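Local coordinates for glutathione S-transferase family protein (Pseudomonas putida, PDB 3LXZ) that probably conjugates reduced glutathione to a wide range of hydrophobic electrophiles, as a two-subunit glutathione S-transferase, at residues N15-A20 and L157-S162; A126-L131 and L174-F178; G7-S11 and S208-F212. All blocks are in the same frame, centred on the assembly; numbering follows the deposited sequence.

Contact 1 (N15-A20 and L157-S162); sequences NMVKLA and LMFCFS
Met16, a selenomethionine, pushes from helix 12-23 into a hole on helix 154-174 formed by Leu157, Met158, Phe161 and Ser162, a knobs-into-holes fit at the seam between the thioredoxin-like and the helical domain. The axes of segments 15-20 and 157-162 approach to 9.4 Å, their N-to-C directions 133° apart. Extended beyond CG (chi2 169°), the Met16 chain lays its SE 3.6 Å from CE of the bent Met158, and its methyl reaches the Ser162 hydroxyl. The Phe161 ring is clasped on both faces: Asn15 CB stands over its centre, 4.0 Å from the centroid in a CH-pi contact, and Cys160 SG lies against the other face near the rim. Without this ring, as with an alanine here, Asn15 CB is likely to lose its aromatic partner and a gap to open beside Met16 CG and Leu19 CD2. Met16 buries 128 Å², Leu19 51 Å² and Ala20 19 Å²; the loose spot is Leu19 CD2, 4.4 Å from Cys160 SG. Every touching residue is buried. With the Asn15 amide bonded to Ser9 O and the Ser162 hydroxyl to Met158 O, the interface rests on shape fit and buried apolar surface rather than on polar pairing between the helices.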
# COMPACT_ATOMS: atom_id res chain seq x y z
N ASN A 15 -3.13 -12.19 11.16
CA ASN A 15 -3.30 -11.91 12.59
C ASN A 15 -3.84 -10.50 12.88
O ASN A 15 -4.60 -10.29 13.84
CB ASN A 15 -2.03 -12.27 13.38
CG ASN A 15 -1.88 -13.78 13.57
OD1 ASN A 15 -2.88 -14.51 13.59
ND2 ASN A 15 -0.64 -14.24 13.71
N MSE A 16 -3.47 -9.55 12.03
CA MSE A 16 -4.00 -8.19 12.10
C MSE A 16 -5.51 -8.16 11.92
O MSE A 16 -6.20 -7.54 12.72
CB MSE A 16 -3.30 -7.30 11.05
CG MSE A 16 -1.80 -7.03 11.27
SE MSE A 16 -1.20 -6.18 9.59
CE MSE A 16 0.69 -6.78 9.49
N VAL A 17 -6.04 -8.84 10.90
CA VAL A 17 -7.49 -8.90 10.76
C VAL A 17 -8.13 -9.65 11.92
O VAL A 17 -9.14 -9.19 12.46
CB VAL A 17 -7.90 -9.47 9.41
CG1 VAL A 17 -9.44 -9.49 9.30
CG2 VAL A 17 -7.31 -8.53 8.30
N LYS A 18 -7.53 -10.78 12.29
CA LYS A 18 -8.04 -11.59 13.39
C LYS A 18 -8.16 -10.79 14.69
O LYS A 18 -9.23 -10.83 15.36
CB LYS A 18 -7.17 -12.83 13.56
CG LYS A 18 -7.55 -13.79 14.68
CD LYS A 18 -6.83 -15.13 14.43
CE LYS A 18 -7.06 -16.16 15.55
NZ LYS A 18 -6.22 -17.37 15.27
N LEU A 19 -7.12 -10.00 15.02
CA LEU A 19 -7.22 -9.15 16.21
C LEU A 19 -8.35 -8.14 16.11
O LEU A 19 -9.04 -7.88 17.10
CB LEU A 19 -5.89 -8.46 16.52
CG LEU A 19 -5.78 -7.68 17.83
CD1 LEU A 19 -6.22 -8.54 19.04
CD2 LEU A 19 -4.33 -7.22 17.97
N ALA A 20 -8.55 -7.55 14.91
CA ALA A 20 -9.59 -6.52 14.73
C ALA A 20 -10.95 -7.16 15.01
O ALA A 20 -11.77 -6.58 15.72
CB ALA A 20 -9.55 -5.96 13.29
N LEU A 157 -2.73 -2.19 14.90
CA LEU A 157 -2.71 -3.55 14.41
C LEU A 157 -1.56 -3.77 13.42
O LEU A 157 -0.79 -4.73 13.55
CB LEU A 157 -4.07 -3.96 13.81
CG LEU A 157 -5.33 -3.59 14.63
CD1 LEU A 157 -6.63 -4.02 13.91
CD2 LEU A 157 -5.25 -4.16 16.06
N MSE A 158 -1.41 -2.88 12.43
CA MSE A 158 -0.28 -3.01 11.51
C MSE A 158 1.05 -2.83 12.27
O MSE A 158 2.02 -3.55 12.00
CB MSE A 158 -0.42 -1.95 10.40
CG MSE A 158 0.69 -1.89 9.38
SE MSE A 158 0.77 -3.40 8.17
CE MSE A 158 -1.00 -3.44 7.34
N PHE A 159 1.10 -1.90 13.21
CA PHE A 159 2.30 -1.74 14.05
C PHE A 159 2.67 -3.02 14.82
O PHE A 159 3.78 -3.48 14.77
CB PHE A 159 2.07 -0.61 15.05
CG PHE A 159 3.16 -0.47 16.10
CD1 PHE A 159 4.25 0.38 15.88
CD2 PHE A 159 3.10 -1.19 17.30
CE1 PHE A 159 5.27 0.52 16.83
CE2 PHE A 159 4.11 -1.03 18.28
CZ PHE A 159 5.20 -0.21 18.02
N CYS A 160 1.72 -3.60 15.53
CA CYS A 160 2.13 -4.60 16.49
C CYS A 160 2.51 -5.93 15.82
O CYS A 160 3.28 -6.69 16.37
CB CYS A 160 1.13 -4.74 17.62
SG CYS A 160 -0.24 -5.70 17.16
N PHE A 161 2.01 -6.18 14.60
CA PHE A 161 2.38 -7.38 13.86
C PHE A 161 3.35 -7.15 12.71
O PHE A 161 3.69 -8.11 12.00
CB PHE A 161 1.11 -8.10 13.34
CG PHE A 161 0.22 -8.64 14.42
CD1 PHE A 161 0.64 -9.71 15.23
CD2 PHE A 161 -1.07 -8.14 14.60
CE1 PHE A 161 -0.22 -10.22 16.21
CE2 PHE A 161 -1.93 -8.66 15.57
CZ PHE A 161 -1.50 -9.67 16.38
N SER A 162 3.84 -5.91 12.54
CA SER A 162 4.96 -5.66 11.62
C SER A 162 6.28 -5.39 12.38
O SER A 162 7.36 -5.91 12.02
CB SER A 162 4.66 -4.43 10.76
OG SER A 162 3.53 -4.65 9.94

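Contact 2 (A126-L131 and L174-F178); sequences ARADLL and LNIDF
Arg127, Leu174 and Phe178 carry most of this contact between helix 120-140 and the loop that follows helix 154-174. The arginine bends at chi3 (-50°) and brings its guanidinium to the carbonyl of Leu174: NH1 bonds to Leu174 O at 2.9 Å, in the carbonyl plane but with the oxygen 24° out of the guanidinium plane, and NH2 adds a weak bond to the same oxygen. This grips the carbonyl just before Asn175, the first residue to leave helical geometry, with positive phi. Leu174 lies against one face of the guanidinium with CB and CD2, and its CD1 is 3.8 Å from Arg127 CA. Ile176 CD1 lies against Arg127 CG at 3.7 Å, adding an apolar wall. Farther along, Phe178 receives two leucines: Leu130 CB approaches its CZ to 3.6 Å, while Leu131 CD2 comes in at the ring edge, 3.8 Å from CE1. Phe134, one turn farther on helix 120-140, stacks on Phe178. The loop continues into helix 183-193 and is tied back to helix 154-174 through Asn167 and Gly170; Leu130 also touches Ile101 and Pro104 of helix 84-106, so the contact joins successive parts of the all-helical C-terminal domain.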
# COMPACT_ATOMS: atom_id res chain seq x y z
N ALA A 126 17.23 -3.43 2.15
CA ALA A 126 16.39 -3.56 3.33
C ALA A 126 16.87 -2.71 4.49
O ALA A 126 16.07 -2.08 5.15
CB ALA A 126 16.22 -5.01 3.76
N ARG A 127 18.17 -2.70 4.74
CA ARG A 127 18.70 -1.84 5.80
C ARG A 127 18.35 -0.36 5.58
O ARG A 127 17.87 0.30 6.48
CB ARG A 127 20.22 -2.01 5.92
CG ARG A 127 20.86 -1.16 7.07
CD ARG A 127 22.40 -1.18 7.00
NE ARG A 127 22.86 -2.56 6.90
CZ ARG A 127 23.19 -3.32 7.93
NH1 ARG A 127 23.17 -2.82 9.17
NH2 ARG A 127 23.57 -4.57 7.72
N ALA A 128 18.58 0.16 4.37
CA ALA A 128 18.29 1.57 4.10
C ALA A 128 16.77 1.81 4.22
O ALA A 128 16.33 2.81 4.82
CB ALA A 128 18.82 1.98 2.71
N ASP A 129 15.98 0.90 3.66
CA ASP A 129 14.51 1.05 3.69
C ASP A 129 13.94 1.01 5.12
O ASP A 129 13.05 1.81 5.47
CB ASP A 129 13.82 0.00 2.82
CG ASP A 129 13.93 0.28 1.34
OD1 ASP A 129 14.24 1.43 0.94
OD2 ASP A 129 13.66 -0.65 0.56
N LEU A 130 14.45 0.09 5.94
CA LEU A 130 14.02 -0.02 7.34
C LEU A 130 14.44 1.14 8.21
O LEU A 130 13.66 1.68 8.99
CB LEU A 130 14.47 -1.33 7.96
CG LEU A 130 13.60 -2.47 7.44
CD1 LEU A 130 14.23 -3.80 7.68
CD2 LEU A 130 12.24 -2.39 8.11
N LEU A 131 15.69 1.55 8.05
CA LEU A 131 16.14 2.75 8.72
C LEU A 131 15.22 3.94 8.36
O LEU A 131 14.86 4.72 9.22
CB LEU A 131 17.59 3.07 8.35
CG LEU A 131 18.63 2.20 9.04
CD1 LEU A 131 20.03 2.66 8.59
CD2 LEU A 131 18.53 2.26 10.61
N LEU A 174 20.54 -7.91 10.16
CA LEU A 174 21.19 -6.65 9.87
C LEU A 174 22.13 -6.15 10.97
O LEU A 174 22.83 -5.16 10.77
CB LEU A 174 20.13 -5.60 9.55
CG LEU A 174 19.19 -5.94 8.38
CD1 LEU A 174 18.22 -4.79 8.13
CD2 LEU A 174 19.97 -6.22 7.12
N ASN A 175 22.11 -6.82 12.12
CA ASN A 175 22.86 -6.40 13.32
C ASN A 175 22.45 -5.00 13.83
O ASN A 175 23.30 -4.20 14.25
CB ASN A 175 24.39 -6.47 13.05
CG ASN A 175 24.85 -7.85 12.53
OD1 ASN A 175 25.41 -7.96 11.43
ND2 ASN A 175 24.58 -8.91 13.31
N ILE A 176 21.15 -4.72 13.81
CA ILE A 176 20.59 -3.43 14.26
C ILE A 176 19.33 -3.70 15.07
O ILE A 176 18.46 -4.45 14.65
CB ILE A 176 20.19 -2.51 13.07
CG1 ILE A 176 21.34 -2.32 12.07
CG2 ILE A 176 19.65 -1.15 13.55
CD1 ILE A 176 20.92 -1.59 10.77
N ASP A 177 19.25 -3.13 16.26
CA ASP A 177 18.04 -3.24 17.07
C ASP A 177 17.33 -1.92 16.88
O ASP A 177 17.72 -0.91 17.45
CB ASP A 177 18.40 -3.53 18.54
CG ASP A 177 17.19 -3.73 19.44
OD1 ASP A 177 16.05 -3.42 19.03
OD2 ASP A 177 17.38 -4.18 20.60
N PHE A 178 16.30 -1.92 16.04
CA PHE A 178 15.57 -0.70 15.77
C PHE A 178 14.85 -0.19 17.02
O PHE A 178 14.66 1.00 17.20
CB PHE A 178 14.55 -0.89 14.62
CG PHE A 178 15.18 -1.33 13.31
CD1 PHE A 178 15.95 -0.45 12.55
CD2 PHE A 178 14.98 -2.61 12.82
CE1 PHE A 178 16.53 -0.86 11.35
CE2 PHE A 178 15.55 -3.02 11.62
CZ PHE A 178 16.32 -2.15 10.89

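Contact 3 (G7-S11 and S208-F212); sequences GFSVS and SMPAF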
# COMPACT_ATOMS: atom_id res chain seq x y z
N GLY A 7 -6.89 -17.71 5.82
CA GLY A 7 -5.45 -17.46 5.98
C GLY A 7 -4.83 -18.52 6.87
O GLY A 7 -5.26 -19.68 6.90
N PHE A 8 -3.78 -18.15 7.57
CA PHE A 8 -3.16 -19.09 8.47
C PHE A 8 -2.57 -18.30 9.62
O PHE A 8 -2.14 -17.18 9.43
CB PHE A 8 -2.16 -19.99 7.74
CG PHE A 8 -1.00 -19.26 7.08
CD1 PHE A 8 -1.14 -18.62 5.83
CD2 PHE A 8 0.25 -19.23 7.71
CE1 PHE A 8 -0.06 -17.96 5.24
CE2 PHE A 8 1.35 -18.59 7.12
CZ PHE A 8 1.19 -17.95 5.89
N SER A 9 -2.56 -18.90 10.80
CA SER A 9 -2.19 -18.16 12.01
C SER A 9 -0.72 -17.83 12.13
O SER A 9 -0.34 -17.15 13.07
CB SER A 9 -2.69 -18.92 13.24
OG SER A 9 -4.09 -18.80 13.30
N VAL A 10 0.10 -18.28 11.20
CA VAL A 10 1.50 -17.85 11.22
C VAL A 10 1.60 -16.50 10.45
O VAL A 10 2.60 -15.77 10.63
CB VAL A 10 2.45 -18.94 10.66
CG1 VAL A 10 3.93 -18.47 10.63
CG2 VAL A 10 2.33 -20.25 11.48
N SER A 11 0.58 -16.17 9.65
CA SER A 11 0.64 -14.93 8.82
C SER A 11 0.38 -13.69 9.66
O SER A 11 -0.70 -13.55 10.26
CB SER A 11 -0.37 -14.97 7.67
OG SER A 11 -0.50 -13.64 7.15
N SER A 208 -0.34 -23.89 14.85
CA SER A 208 -0.42 -23.92 13.39
C SER A 208 0.95 -24.01 12.75
O SER A 208 1.07 -24.24 11.55
CB SER A 208 -1.12 -22.64 12.89
OG SER A 208 -2.52 -22.67 13.21
N MSE A 209 1.97 -23.79 13.56
CA MSE A 209 3.32 -23.66 13.02
C MSE A 209 3.80 -24.96 12.33
O MSE A 209 4.36 -24.89 11.21
CB MSE A 209 4.30 -23.17 14.11
CG MSE A 209 5.77 -23.09 13.64
SE MSE A 209 6.03 -21.54 12.42
CE MSE A 209 5.65 -20.14 13.77
N PRO A 210 3.57 -26.14 12.96
CA PRO A 210 4.15 -27.33 12.31
C PRO A 210 3.55 -27.58 10.92
O PRO A 210 4.26 -27.98 9.97
CB PRO A 210 3.81 -28.45 13.30
CG PRO A 210 3.71 -27.76 14.64
CD PRO A 210 3.07 -26.44 14.31
N ALA A 211 2.24 -27.36 10.76
CA ALA A 211 1.63 -27.58 9.44
C ALA A 211 2.15 -26.58 8.42
O ALA A 211 2.43 -26.94 7.27
CB ALA A 211 0.13 -27.49 9.52
N PHE A 212 2.25 -25.32 8.84
CA PHE A 212 2.82 -24.30 7.97
C PHE A 212 4.22 -24.71 7.50
O PHE A 212 4.51 -24.73 6.30
CB PHE A 212 2.81 -22.93 8.66
CG PHE A 212 3.51 -21.88 7.87
CD1 PHE A 212 3.02 -21.50 6.62
CD2 PHE A 212 4.67 -21.29 8.36
CE1 PHE A 212 3.66 -20.51 5.87
CE2 PHE A 212 5.36 -20.31 7.59
CZ PHE A 212 4.84 -19.93 6.37
O HOH W 1 -4.31 -21.00 10.96
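Phe8 to Ser11 form a type I beta turn, closed by Ser11 N to Phe8 O at 2.9 Å, and this turn faces helix 198-218 with the CA atoms of Val10 and Met209 6.3 Å apart. Phe8 and Phe212 make the aromatic part of the contact. They form an offset pair, planes 19° apart and centroids 4.7 Å from each other, with little ring over ring; Phe8 CE2 sits over one face of Phe212, toward its rim, only 3.3 Å from CE1. The Phe8 side chain takes the crowded position between backbone N and carbonyl carbon (chi1 61°), which turns the ring toward the helix and lets Ser11 CB settle over the centre of one of its faces. Val10 meets the helix with both methyls: CG1 touches Phe212 CD2 at 3.7 Å, and CG2 packs 3.9 Å from Met209 CA. Bent at chi2 and chi3, the selenomethionine Met209 curls its end back until its CE is 4.0 Å from Val10 CG1. On the polar flank a water accepts a bond from Ser9 N at 2.7 Å and is weakly linked to the hydroxyl of Ser208, whose stronger partner is Asp204 O one turn back. Ser11, seen to bind glutathione in this protein, N-caps the following helix through its OG to Tyr14 N. The turn occupies the loop between strand 3-7 and helix 12-23, the first beta-alpha step of the thioredoxin-like domain. The C-terminal helix 198-218 packs against it, with Tyr34, in the loop after strand 28-32, meeting both phenylalanines and Val50 touching Phe8 and Ser11.

Overall arrangement
Contacts 1 and 3 both join the thioredoxin-like N-terminal domain to the helical C-terminal domain, whereas contact 2 lies wholly within the latter. Along the chain, contact 3 closes the longest loop and encloses the other two, whose segments alternate. Contact 1 is deepest, its centre about 5 Å from that of the chain; contact 3 lies about 15 Å from it, centre to centre, and touches it through Asn15 and Ser9. Contact 2 is about 21 Å from contact 1, centre to centre, yet contact 1 uses the N-terminal part of helix 154-174 and contact 2 begins at its last residue. Contact 3 sits on the loop just before helix 12-23 and contact 1 on the helix itself, with glutathione-binding Ser11 at their junction.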